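ABC transporter substrate-binding protein (Staphylococcus aureus subsp. aureus NCTC 8325, PDB 3UN6) is of unknown detailed function but, as a zinc-bound substrate-binding component, probably captures a ligand for an ABC-type importer. Local coordinates at residues A[98-102]-A[304-308]; A[155-159]-A[212-216]; A[281-285]-A[318-323]. All coordinates share one frame. Numbering follows the deposited sequence.

Overall arrangement
Three partly buried contacts are spread over the two-lobed form of a type 2 periplasmic binding protein, none touching another, with centres 23 to 28 Å apart. Contact 1 seats a proline-containing loop between helices 288-300 and 309-312 on a helix of the lobe built round strand 36-41; it is almost wholly apolar. Contact 2 lies in the other lobe, where a helix meets the connection leading back towards strand 221-225; packing is joined there by one amide hydrogen bond. Contact 3, the most polar, lies in the first lobe beside helix 48-58; Y318 and L284 are buried, R323 exposed, round a tyrosine hydroxyl and a water. Helix 288-300 borders contacts 1 and 2, and follows segment 281-285.

Contact 1. Residues A[98-102]-A[304-308]; sequences MKSKQ and FNPPA
The last turn of helix 94-102, residues 98-102, lies against residues 304-308, an extended loop with polyproline-II-like angles at P306 and P307 (phi/psi near -75/150). CA atoms come closest at M98-P306 (6.3 Å), K99-F304 (6.8 Å) and Q102-P307 (6.0 Å). No hydrogen bond links the segments, so shape decides the fit. F304, with chi1 p and chi2 -89°, turns its ring to the helix: K99 CB stands 3.9 Å from the ring centroid, 11° off the normal, a CH-pi contact, while M98 CB meets the ring edge at CZ (3.7 Å). K99 (t, p, t, t) lays its methylenes over that face, CD lying 3.7 Å from F304 CG, and its NZ donates to Q102 OE1 at 3.0 Å; a long aliphatic chain with a charged tip suits a half-exposed place. M98, a selenomethionine, uses its flexible m, t, p chain to bring CE within 3.4 Å of P306 CB, and its CB is 3.8 Å from P307 CD. Q102 CG sits 3.4 Å from N305 O. The rigid prolines hold the loop extended and offer compact apolar rings. This helix-end to loop packing joins helix 94-102 to the link between helices 288-300 and 309-312, A308 being N-cap of the latter. Y146 meets F304 edge-to-face, helix 288-300 supplies Y291, I294 and V298, and F312 of helix 309-312 packs on M98 and P307.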
HETATM    1  N   MSE A  98      10.770  -1.272  -5.480  1.00 24.77           N
HETATM    2  CA  MSE A  98      11.532  -0.965  -6.709  1.00 24.28           C
HETATM    3  C   MSE A  98      12.950  -0.456  -6.386  1.00 24.73           C
HETATM    4  O   MSE A  98      13.915  -0.817  -7.040  1.00 25.59           O
HETATM    5  CB  MSE A  98      10.798   0.103  -7.532  1.00 26.32           C
HETATM    6  CG  MSE A  98       9.560  -0.399  -8.255  1.00 25.66           C
HETATM    7 SE   MSE A  98       8.323   1.020  -8.818  1.00 27.86          SE
HETATM    8  CE  MSE A  98       9.521   1.944 -10.035  1.00 24.30           C
ATOM      9  N   LYS A  99      13.057   0.409  -5.383  1.00 23.99           N
ATOM     10  CA  LYS A  99      14.339   0.954  -4.956  1.00 25.76           C
ATOM     11  C   LYS A  99      15.212  -0.169  -4.414  1.00 25.03           C
ATOM     12  O   LYS A  99      16.370  -0.284  -4.780  1.00 26.03           O
ATOM     13  CB  LYS A  99      14.129   2.021  -3.880  1.00 26.45           C
ATOM     14  CG  LYS A  99      15.395   2.527  -3.233  1.00 29.42           C
ATOM     15  CD  LYS A  99      16.290   3.234  -4.212  1.00 29.74           C
ATOM     16  CE  LYS A  99      17.543   3.742  -3.503  1.00 32.36           C
ATOM     17  NZ  LYS A  99      18.543   4.332  -4.433  1.00 30.95           N
ATOM     18  N   SER A 100      14.640  -0.998  -3.551  1.00 25.01           N
ATOM     19  CA  SER A 100      15.341  -2.135  -2.993  1.00 26.52           C
ATOM     20  C   SER A 100      15.814  -3.018  -4.158  1.00 27.38           C
ATOM     21  O   SER A 100      16.954  -3.479  -4.188  1.00 25.13           O
ATOM     22  CB  SER A 100      14.429  -2.895  -2.037  1.00 27.44           C
ATOM     23  OG  SER A 100      15.157  -3.913  -1.371  1.00 33.58           O
ATOM     24  N   LYS A 101      14.947  -3.223  -5.145  1.00 27.64           N
ATOM     25  CA  LYS A 101      15.327  -4.001  -6.335  1.00 27.47           C
ATOM     26  C   LYS A 101      16.499  -3.334  -7.083  1.00 29.81           C
ATOM     27  O   LYS A 101      17.456  -4.002  -7.473  1.00 30.87           O
ATOM     28  CB  LYS A 101      14.137  -4.151  -7.288  1.00 28.67           C
ATOM     29  CG  LYS A 101      14.366  -5.111  -8.442  1.00 29.42           C
ATOM     30  CD  LYS A 101      14.346  -6.534  -7.878  1.00 33.48           C
ATOM     31  CE  LYS A 101      14.768  -7.572  -8.848  1.00 34.43           C
ATOM     32  NZ  LYS A 101      14.865  -8.891  -8.164  1.00 29.96           N
ATOM     33  N   GLN A 102      16.432  -2.018  -7.273  1.00 30.82           N
ATOM     34  CA  GLN A 102      17.518  -1.286  -7.923  1.00 33.38           C
ATOM     35  C   GLN A 102      18.815  -1.453  -7.131  1.00 34.57           C
ATOM     36  O   GLN A 102      19.890  -1.396  -7.691  1.00 34.71           O
ATOM     37  CB  GLN A 102      17.149   0.200  -8.093  1.00 34.05           C
ATOM     38  CG  GLN A 102      18.259   1.127  -8.663  1.00 38.88           C
ATOM     39  CD  GLN A 102      19.091   1.918  -7.612  1.00 42.34           C
ATOM     40  OE1 GLN A 102      18.633   2.211  -6.506  1.00 44.92           O
ATOM     41  NE2 GLN A 102      20.290   2.308  -8.003  1.00 43.94           N
ATOM     42  N   PHE A 304      14.953   7.696  -8.064  1.00 34.12           N
ATOM     43  CA  PHE A 304      16.010   6.693  -8.295  1.00 34.72           C
ATOM     44  C   PHE A 304      15.749   6.156  -9.699  1.00 33.87           C
ATOM     45  O   PHE A 304      14.679   6.433 -10.247  1.00 32.16           O
ATOM     46  CB  PHE A 304      15.972   5.559  -7.242  1.00 33.53           C
ATOM     47  CG  PHE A 304      14.645   4.839  -7.156  1.00 32.73           C
ATOM     48  CD1 PHE A 304      13.642   5.298  -6.311  1.00 31.95           C
ATOM     49  CD2 PHE A 304      14.397   3.703  -7.929  1.00 31.29           C
ATOM     50  CE1 PHE A 304      12.421   4.644  -6.224  1.00 32.31           C
ATOM     51  CE2 PHE A 304      13.171   3.056  -7.866  1.00 31.34           C
ATOM     52  CZ  PHE A 304      12.177   3.524  -7.002  1.00 31.35           C
ATOM     53  N   ASN A 305      16.691   5.445 -10.316  1.00 35.23           N
ATOM     54  CA  ASN A 305      16.379   4.891 -11.640  1.00 36.66           C
ATOM     55  C   ASN A 305      15.600   3.614 -11.425  1.00 34.58           C
ATOM     56  O   ASN A 305      16.125   2.665 -10.826  1.00 34.23           O
ATOM     57  CB  ASN A 305      17.583   4.661 -12.547  1.00 38.58           C
ATOM     58  CG  ASN A 305      17.153   4.356 -13.994  1.00 41.74           C
ATOM     59  OD1 ASN A 305      17.037   5.267 -14.820  1.00 47.23           O
ATOM     60  ND2 ASN A 305      16.814   3.093 -14.270  1.00 44.41           N
ATOM     61  N   PRO A 306      14.334   3.592 -11.899  1.00 33.97           N
ATOM     62  CA  PRO A 306      13.476   2.446 -11.657  1.00 32.85           C
ATOM     63  C   PRO A 306      13.842   1.230 -12.501  1.00 32.65           C
ATOM     64  O   PRO A 306      14.379   1.380 -13.607  1.00 32.90           O
ATOM     65  CB  PRO A 306      12.071   2.973 -12.018  1.00 31.81           C
ATOM     66  CG  PRO A 306      12.312   3.996 -13.050  1.00 34.60           C
ATOM     67  CD  PRO A 306      13.680   4.592 -12.769  1.00 33.57           C
ATOM     68  N   PRO A 307      13.581   0.023 -11.968  1.00 31.80           N
ATOM     69  CA  PRO A 307      13.845  -1.192 -12.705  1.00 31.01           C
ATOM     70  C   PRO A 307      12.770  -1.416 -13.781  1.00 31.54           C
ATOM     71  O   PRO A 307      11.625  -0.971 -13.627  1.00 31.40           O
ATOM     72  CB  PRO A 307      13.779  -2.267 -11.624  1.00 31.00           C
ATOM     73  CG  PRO A 307      12.839  -1.740 -10.639  1.00 31.34           C
ATOM     74  CD  PRO A 307      13.054  -0.257 -10.624  1.00 31.10           C
ATOM     75  N   ALA A 308      13.147  -2.080 -14.868  1.00 31.19           N
ATOM     76  CA  ALA A 308      12.208  -2.394 -15.944  1.00 30.81           C
ATOM     77  C   ALA A 308      11.157  -3.405 -15.469  1.00 28.34           C
ATOM     78  O   ALA A 308      11.397  -4.168 -14.549  1.00 27.12           O
ATOM     79  CB  ALA A 308      12.973  -2.962 -17.147  1.00 31.00           C
TER

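Contact 2. Residues A[155-159]-A[212-216]; sequences ELRKQ and DDVIP
Residues 155-159 form the C-terminal turn of helix 148-159, closed by the backbone bond from Q159 N to E155 O (2.9 Å). Opposite them, residues 212-216 bend through the connection between strands 206-210 and 221-225: phi/psi is -80/-12 at D213, -111/-59 at V214, -130/98 at I215 and -53/127 at P216. The segments meet most closely at L156 and V214, whose CA atoms are 6.3 Å apart. V214, with chi1 t, is the centre of the interface. Its CG1 lies 4.0 Å from E155 CG, 4.0 Å from L156 N and 4.3 Å from L156 CB; a compact beta-branched residue can come close to the helix backbone. I215 (m, t) sends CG1 to 3.9 Å from E155 CG, so the methylenes of the glutamate serve as an apolar surface while its carboxylate stays at the margin. That carboxylate faces its own helix: OE2 receives a weak bond from Q159 NE2 (3.3 Å), and K158 NZ makes a long salt bridge to OE1 (3.8 Å). Q159 (m, t) reaches across, NE2 donating to V214 O at 3.2 Å with an angle of 148°. L152 and I120 extend the apolar patch round V214, and L297 of helix 288-300 touches I215. The connection carries the chain from one lobe's sheet to the other's and leads to the zinc ligands C220 and C221. The chemistry implies a small aliphatic contact at the edge of the lobe, bordered by polar side chains; the Q159 amide gives the V214 carbonyl a hydrogen-bond donor from the helix, where no backbone hydrogen bond joins the segments.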
ATOM      1  N   GLU A 155       1.718  15.770  -7.138  1.00 24.62           N
ATOM      2  CA  GLU A 155       0.799  16.001  -8.240  1.00 26.44           C
ATOM      3  C   GLU A 155      -0.278  16.989  -7.798  1.00 26.25           C
ATOM      4  O   GLU A 155      -0.695  17.849  -8.585  1.00 25.85           O
ATOM      5  CB  GLU A 155       0.185  14.701  -8.728  1.00 26.80           C
ATOM      6  CG  GLU A 155      -0.786  14.873  -9.909  1.00 31.67           C
ATOM      7  CD  GLU A 155      -0.162  15.601 -11.088  1.00 36.93           C
ATOM      8  OE1 GLU A 155       1.037  15.369 -11.357  1.00 39.43           O
ATOM      9  OE2 GLU A 155      -0.875  16.414 -11.735  1.00 45.05           O
ATOM     10  N   LEU A 156      -0.698  16.892  -6.535  1.00 25.14           N
ATOM     11  CA  LEU A 156      -1.701  17.798  -6.005  1.00 26.61           C
ATOM     12  C   LEU A 156      -1.089  19.185  -5.920  1.00 27.23           C
ATOM     13  O   LEU A 156      -1.738  20.166  -6.225  1.00 27.29           O
ATOM     14  CB  LEU A 156      -2.246  17.327  -4.631  1.00 26.71           C
ATOM     15  CG  LEU A 156      -3.154  18.334  -3.903  1.00 28.87           C
ATOM     16  CD1 LEU A 156      -4.378  18.660  -4.729  1.00 32.09           C
ATOM     17  CD2 LEU A 156      -3.576  17.847  -2.535  1.00 30.98           C
ATOM     18  N   ARG A 157       0.188  19.267  -5.555  1.00 27.05           N
ATOM     19  CA  ARG A 157       0.866  20.565  -5.502  1.00 27.64           C
ATOM     20  C   ARG A 157       0.847  21.257  -6.873  1.00 27.23           C
ATOM     21  O   ARG A 157       0.610  22.469  -6.969  1.00 25.42           O
ATOM     22  CB  ARG A 157       2.325  20.412  -5.034  1.00 27.89           C
ATOM     23  CG  ARG A 157       3.065  21.761  -4.958  1.00 28.39           C
ATOM     24  CD  ARG A 157       4.554  21.634  -4.601  1.00 27.98           C
ATOM     25  NE  ARG A 157       5.222  20.677  -5.465  1.00 27.18           N
ATOM     26  CZ  ARG A 157       5.559  20.909  -6.728  1.00 25.92           C
ATOM     27  NH1 ARG A 157       5.293  22.075  -7.312  1.00 26.09           N
ATOM     28  NH2 ARG A 157       6.135  19.946  -7.426  1.00 29.63           N
ATOM     29  N   LYS A 158       1.120  20.496  -7.932  1.00 27.97           N
ATOM     30  CA  LYS A 158       1.106  21.050  -9.298  1.00 28.48           C
ATOM     31  C   LYS A 158      -0.310  21.416  -9.732  1.00 29.56           C
ATOM     32  O   LYS A 158      -0.510  22.441 -10.367  1.00 28.87           O
ATOM     33  CB  LYS A 158       1.656  20.057 -10.312  1.00 29.34           C
ATOM     34  CG  LYS A 158       3.098  19.647 -10.132  1.00 32.51           C
ATOM     35  CD  LYS A 158       3.391  18.529 -11.131  1.00 39.38           C
ATOM     36  CE  LYS A 158       4.516  17.634 -10.693  1.00 41.76           C
ATOM     37  NZ  LYS A 158       4.602  16.505 -11.657  1.00 45.24           N
ATOM     38  N   GLN A 159      -1.297  20.574  -9.412  1.00 29.84           N
ATOM     39  CA  GLN A 159      -2.692  20.886  -9.790  1.00 32.48           C
ATOM     40  C   GLN A 159      -3.171  22.172  -9.114  1.00 32.65           C
ATOM     41  O   GLN A 159      -3.945  22.935  -9.697  1.00 34.71           O
ATOM     42  CB  GLN A 159      -3.635  19.718  -9.469  1.00 32.29           C
ATOM     43  CG  GLN A 159      -3.353  18.478 -10.304  1.00 36.24           C
ATOM     44  CD  GLN A 159      -4.132  17.238  -9.848  1.00 42.06           C
ATOM     45  OE1 GLN A 159      -4.868  17.267  -8.851  1.00 44.78           O
ATOM     46  NE2 GLN A 159      -3.964  16.137 -10.586  1.00 37.14           N
ATOM     47  N   ASP A 212      -7.824   8.861  -5.861  1.00 32.66           N
ATOM     48  CA  ASP A 212      -8.616   8.740  -7.080  1.00 34.01           C
ATOM     49  C   ASP A 212      -8.800  10.067  -7.809  1.00 33.87           C
ATOM     50  O   ASP A 212      -8.856  10.104  -9.037  1.00 33.00           O
ATOM     51  CB  ASP A 212     -10.050   8.271  -6.756  1.00 35.77           C
ATOM     52  CG  ASP A 212     -10.122   7.172  -5.698  1.00 39.58           C
ATOM     53  OD1 ASP A 212     -11.060   6.351  -5.794  1.00 42.62           O
ATOM     54  OD2 ASP A 212      -9.277   7.121  -4.769  1.00 45.22           O
ATOM     55  N   ASP A 213      -8.925  11.140  -7.031  1.00 33.20           N
ATOM     56  CA  ASP A 213      -9.164  12.481  -7.544  1.00 33.69           C
ATOM     57  C   ASP A 213      -7.908  13.149  -8.045  1.00 32.67           C
ATOM     58  O   ASP A 213      -7.987  14.221  -8.649  1.00 32.95           O
ATOM     59  CB  ASP A 213      -9.674  13.405  -6.415  1.00 34.58           C
ATOM     60  CG  ASP A 213     -10.898  12.873  -5.696  1.00 37.92           C
ATOM     61  OD1 ASP A 213     -11.756  12.299  -6.371  1.00 38.89           O
ATOM     62  OD2 ASP A 213     -11.007  13.063  -4.441  1.00 40.60           O
ATOM     63  N   VAL A 214      -6.756  12.560  -7.742  1.00 29.77           N
ATOM     64  CA  VAL A 214      -5.476  13.169  -8.047  1.00 29.04           C
ATOM     65  C   VAL A 214      -4.754  12.392  -9.129  1.00 28.12           C
ATOM     66  O   VAL A 214      -4.387  12.956 -10.143  1.00 27.25           O
ATOM     67  CB  VAL A 214      -4.640  13.220  -6.784  1.00 28.01           C
ATOM     68  CG1 VAL A 214      -3.345  13.881  -7.045  1.00 30.82           C
ATOM     69  CG2 VAL A 214      -5.414  13.960  -5.697  1.00 31.34           C
ATOM     70  N   ILE A 215      -4.489  11.114  -8.885  1.00 27.49           N
ATOM     71  CA  ILE A 215      -3.901  10.258  -9.921  1.00 29.31           C
ATOM     72  C   ILE A 215      -4.772   9.009  -9.950  1.00 28.53           C
ATOM     73  O   ILE A 215      -4.598   8.109  -9.141  1.00 27.18           O
ATOM     74  CB  ILE A 215      -2.410   9.848  -9.667  1.00 28.56           C
ATOM     75  CG1 ILE A 215      -1.531  11.050  -9.383  1.00 30.26           C
ATOM     76  CG2 ILE A 215      -1.858   9.144 -10.895  1.00 28.56           C
ATOM     77  CD1 ILE A 215      -0.070  10.671  -8.937  1.00 29.95           C
ATOM     78  N   PRO A 216      -5.721   8.953 -10.879  1.00 30.73           N
ATOM     79  CA  PRO A 216      -6.606   7.805 -10.957  1.00 31.66           C
ATOM     80  C   PRO A 216      -5.892   6.453 -11.025  1.00 31.55           C
ATOM     81  O   PRO A 216      -5.006   6.248 -11.857  1.00 30.71           O
ATOM     82  CB  PRO A 216      -7.382   8.059 -12.239  1.00 32.52           C
ATOM     83  CG  PRO A 216      -7.395   9.550 -12.355  1.00 33.54           C
ATOM     84  CD  PRO A 216      -6.055   9.968 -11.888  1.00 32.66           C
TER

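Contact 3. Residues A[281-285]-A[318-323]; sequences YGDLT and YKEASR
The hydroxyl of Y318 is the polar centre of this contact. It accepts a nearly straight hydrogen bond from L284 N (N to OH 2.8 Å, 172°) and donates to water 1, whose oxygen is 2.5 Å from OH; that water donates to G282 O at 2.6 Å. One phenol thus serves two backbone groups of an irregular loop. Within residues 281-285, D283 (chi1 t) forms an Asx turn: its OD1 accepts from T285 N at 2.9 Å and also from T285 OG1 at 2.6 Å, for which T285 takes chi1 m. A long salt bridge, 3.7 Å from D283 OD2 to R323 NH2, adds a looser tie at the solvent-exposed edge. Y318, in the middle of the short helix 316-320, has chi1 t and chi2 88°, which carries the ring across the gap; the nearest CA pair is T285-Y318, 6.8 Å. L284 C lies over one ring face, L284 CB is 4.0 Å from Y318 CZ, and T285 OG1 is 3.3 Å from Y318 CE2. G282 has a positive phi (76°), readily taken by glycine. The chain leaves the helix at A321, letting R323 fold back towards D283. K245 of helix 234-250 makes a cation-pi contact with Y318, and L284 packs on Y244. A C-terminal helix is fastened to an Asx-turn loop linking strand 279-280 to helix 288-300, within a type 2 periplasmic binding protein fold.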
ATOM      1  N   TYR A 281     -10.598  -4.185  -4.746  1.00 24.80           N
ATOM      2  CA  TYR A 281      -9.685  -5.293  -4.984  1.00 24.82           C
ATOM      3  C   TYR A 281      -9.977  -5.900  -6.376  1.00 26.17           C
ATOM      4  O   TYR A 281      -9.735  -5.248  -7.376  1.00 28.38           O
ATOM      5  CB  TYR A 281      -9.781  -6.297  -3.830  1.00 24.19           C
ATOM      6  CG  TYR A 281      -9.476  -5.657  -2.496  1.00 23.05           C
ATOM      7  CD1 TYR A 281      -8.180  -5.650  -1.984  1.00 22.67           C
ATOM      8  CD2 TYR A 281     -10.469  -5.017  -1.762  1.00 25.81           C
ATOM      9  CE1 TYR A 281      -7.894  -5.051  -0.777  1.00 26.35           C
ATOM     10  CE2 TYR A 281     -10.192  -4.407  -0.553  1.00 24.02           C
ATOM     11  CZ  TYR A 281      -8.903  -4.425  -0.060  1.00 23.91           C
ATOM     12  OH  TYR A 281      -8.587  -3.802   1.136  1.00 21.16           O
ATOM     13  N   GLY A 282     -10.466  -7.131  -6.452  1.00 26.85           N
ATOM     14  CA  GLY A 282     -10.777  -7.739  -7.758  1.00 27.07           C
ATOM     15  C   GLY A 282      -9.562  -8.214  -8.543  1.00 27.38           C
ATOM     16  O   GLY A 282      -8.772  -9.043  -8.064  1.00 26.85           O
ATOM     17  N   ASP A 283      -9.429  -7.720  -9.770  1.00 27.53           N
ATOM     18  CA  ASP A 283      -8.312  -8.087 -10.626  1.00 27.96           C
ATOM     19  C   ASP A 283      -7.080  -7.387 -10.098  1.00 26.90           C
ATOM     20  O   ASP A 283      -6.984  -6.157 -10.155  1.00 27.02           O
ATOM     21  CB  ASP A 283      -8.609  -7.668 -12.070  1.00 29.63           C
ATOM     22  CG  ASP A 283      -7.494  -8.026 -13.036  1.00 31.31           C
ATOM     23  OD1 ASP A 283      -6.378  -8.397 -12.601  1.00 32.65           O
ATOM     24  OD2 ASP A 283      -7.742  -7.911 -14.246  1.00 39.44           O
ATOM     25  N   LEU A 284      -6.142  -8.166  -9.571  1.00 25.38           N
ATOM     26  CA  LEU A 284      -4.946  -7.612  -8.987  1.00 23.70           C
ATOM     27  C   LEU A 284      -3.704  -7.803  -9.884  1.00 23.42           C
ATOM     28  O   LEU A 284      -2.569  -7.827  -9.405  1.00 22.25           O
ATOM     29  CB  LEU A 284      -4.738  -8.207  -7.579  1.00 23.16           C
ATOM     30  CG  LEU A 284      -5.842  -7.931  -6.564  1.00 23.10           C
ATOM     31  CD1 LEU A 284      -5.561  -8.655  -5.221  1.00 21.28           C
ATOM     32  CD2 LEU A 284      -6.015  -6.443  -6.310  1.00 22.88           C
ATOM     33  N   THR A 285      -3.917  -7.933 -11.191  1.00 23.62           N
ATOM     34  CA  THR A 285      -2.804  -8.024 -12.143  1.00 23.34           C
ATOM     35  C   THR A 285      -1.988  -6.726 -12.085  1.00 24.17           C
ATOM     36  O   THR A 285      -2.565  -5.628 -12.063  1.00 25.28           O
ATOM     37  CB  THR A 285      -3.331  -8.135 -13.566  1.00 23.94           C
ATOM     38  OG1 THR A 285      -4.142  -9.304 -13.691  1.00 26.69           O
ATOM     39  CG2 THR A 285      -2.176  -8.223 -14.609  1.00 25.49           C
ATOM     40  N   TYR A 318       0.232 -15.018 -11.200  1.00 26.75           N
ATOM     41  CA  TYR A 318      -1.116 -14.497 -11.097  1.00 27.49           C
ATOM     42  C   TYR A 318      -1.912 -14.776 -12.367  1.00 29.50           C
ATOM     43  O   TYR A 318      -3.091 -15.095 -12.294  1.00 30.38           O
ATOM     44  CB  TYR A 318      -1.099 -12.996 -10.778  1.00 27.71           C
ATOM     45  CG  TYR A 318      -2.460 -12.449 -10.459  1.00 26.38           C
ATOM     46  CD1 TYR A 318      -2.949 -12.477  -9.150  1.00 26.42           C
ATOM     47  CD2 TYR A 318      -3.266 -11.929 -11.450  1.00 28.08           C
ATOM     48  CE1 TYR A 318      -4.188 -11.995  -8.850  1.00 27.26           C
ATOM     49  CE2 TYR A 318      -4.534 -11.432 -11.150  1.00 28.67           C
ATOM     50  CZ  TYR A 318      -4.985 -11.470  -9.854  1.00 25.81           C
ATOM     51  OH  TYR A 318      -6.243 -11.003  -9.531  1.00 25.29           O
ATOM     52  N   LYS A 319      -1.267 -14.665 -13.526  1.00 31.95           N
ATOM     53  CA  LYS A 319      -1.946 -14.930 -14.791  1.00 35.16           C
ATOM     54  C   LYS A 319      -2.355 -16.396 -14.904  1.00 36.15           C
ATOM     55  O   LYS A 319      -3.468 -16.695 -15.308  1.00 38.12           O
ATOM     56  CB  LYS A 319      -1.049 -14.548 -15.976  1.00 37.11           C
ATOM     57  CG  LYS A 319      -1.547 -15.082 -17.299  1.00 40.88           C
ATOM     58  CD  LYS A 319      -0.597 -14.758 -18.410  1.00 48.09           C
ATOM     59  CE  LYS A 319      -1.086 -15.337 -19.732  1.00 53.24           C
ATOM     60  NZ  LYS A 319      -0.188 -14.959 -20.866  1.00 57.36           N
ATOM     61  N   GLU A 320      -1.464 -17.310 -14.534  1.00 37.24           N
ATOM     62  CA  GLU A 320      -1.765 -18.747 -14.621  1.00 40.35           C
ATOM     63  C   GLU A 320      -2.773 -19.204 -13.574  1.00 39.64           C
ATOM     64  O   GLU A 320      -3.464 -20.188 -13.789  1.00 40.50           O
ATOM     65  CB  GLU A 320      -0.506 -19.588 -14.471  1.00 40.51           C
ATOM     66  CG  GLU A 320       0.524 -19.375 -15.555  1.00 47.98           C
ATOM     67  CD  GLU A 320       1.786 -20.183 -15.297  1.00 52.56           C
ATOM     68  OE1 GLU A 320       1.711 -21.187 -14.540  1.00 56.13           O
ATOM     69  OE2 GLU A 320       2.845 -19.813 -15.852  1.00 54.68           O
ATOM     70  N   ALA A 321      -2.837 -18.508 -12.446  1.00 38.55           N
ATOM     71  CA  ALA A 321      -3.780 -18.866 -11.389  1.00 39.29           C
ATOM     72  C   ALA A 321      -5.189 -18.684 -11.931  1.00 40.80           C
ATOM     73  O   ALA A 321      -5.469 -17.706 -12.637  1.00 41.49           O
ATOM     74  CB  ALA A 321      -3.574 -18.002 -10.147  1.00 36.01           C
ATOM     75  N   SER A 322      -6.068 -19.625 -11.612  1.00 42.58           N
ATOM     76  CA  SER A 322      -7.455 -19.539 -12.053  1.00 44.94           C
ATOM     77  C   SER A 322      -8.246 -18.522 -11.200  1.00 44.91           C
ATOM     78  O   SER A 322      -7.936 -18.275 -10.037  1.00 43.42           O
ATOM     79  CB  SER A 322      -8.128 -20.912 -11.984  1.00 45.12           C
ATOM     80  OG  SER A 322      -8.214 -21.363 -10.641  1.00 45.67           O
ATOM     81  N   ARG A 323      -9.260 -17.931 -11.808  1.00 47.65           N
ATOM     82  CA  ARG A 323     -10.126 -16.996 -11.110  1.00 48.64           C
ATOM     83  C   ARG A 323     -11.065 -17.748 -10.154  1.00 52.10           C
ATOM     84  O   ARG A 323     -11.327 -17.279  -9.032  1.00 52.29           O
ATOM     85  CB  ARG A 323     -10.964 -16.192 -12.114  1.00 48.37           C
ATOM     86  CG  ARG A 323     -10.168 -15.195 -12.941  1.00 44.89           C
ATOM     87  CD  ARG A 323     -11.086 -14.164 -13.562  1.00 42.19           C
ATOM     88  NE  ARG A 323     -10.346 -12.982 -13.992  1.00 38.08           N
ATOM     89  CZ  ARG A 323     -10.895 -11.783 -14.190  1.00 35.18           C
ATOM     90  NH1 ARG A 323     -12.190 -11.585 -13.983  1.00 33.56           N
ATOM     91  NH2 ARG A 323     -10.139 -10.762 -14.568  1.00 38.00           N
TER
HETATM   92  O   HOH W   1      -7.479 -11.210  -7.390  1.00 22.58           O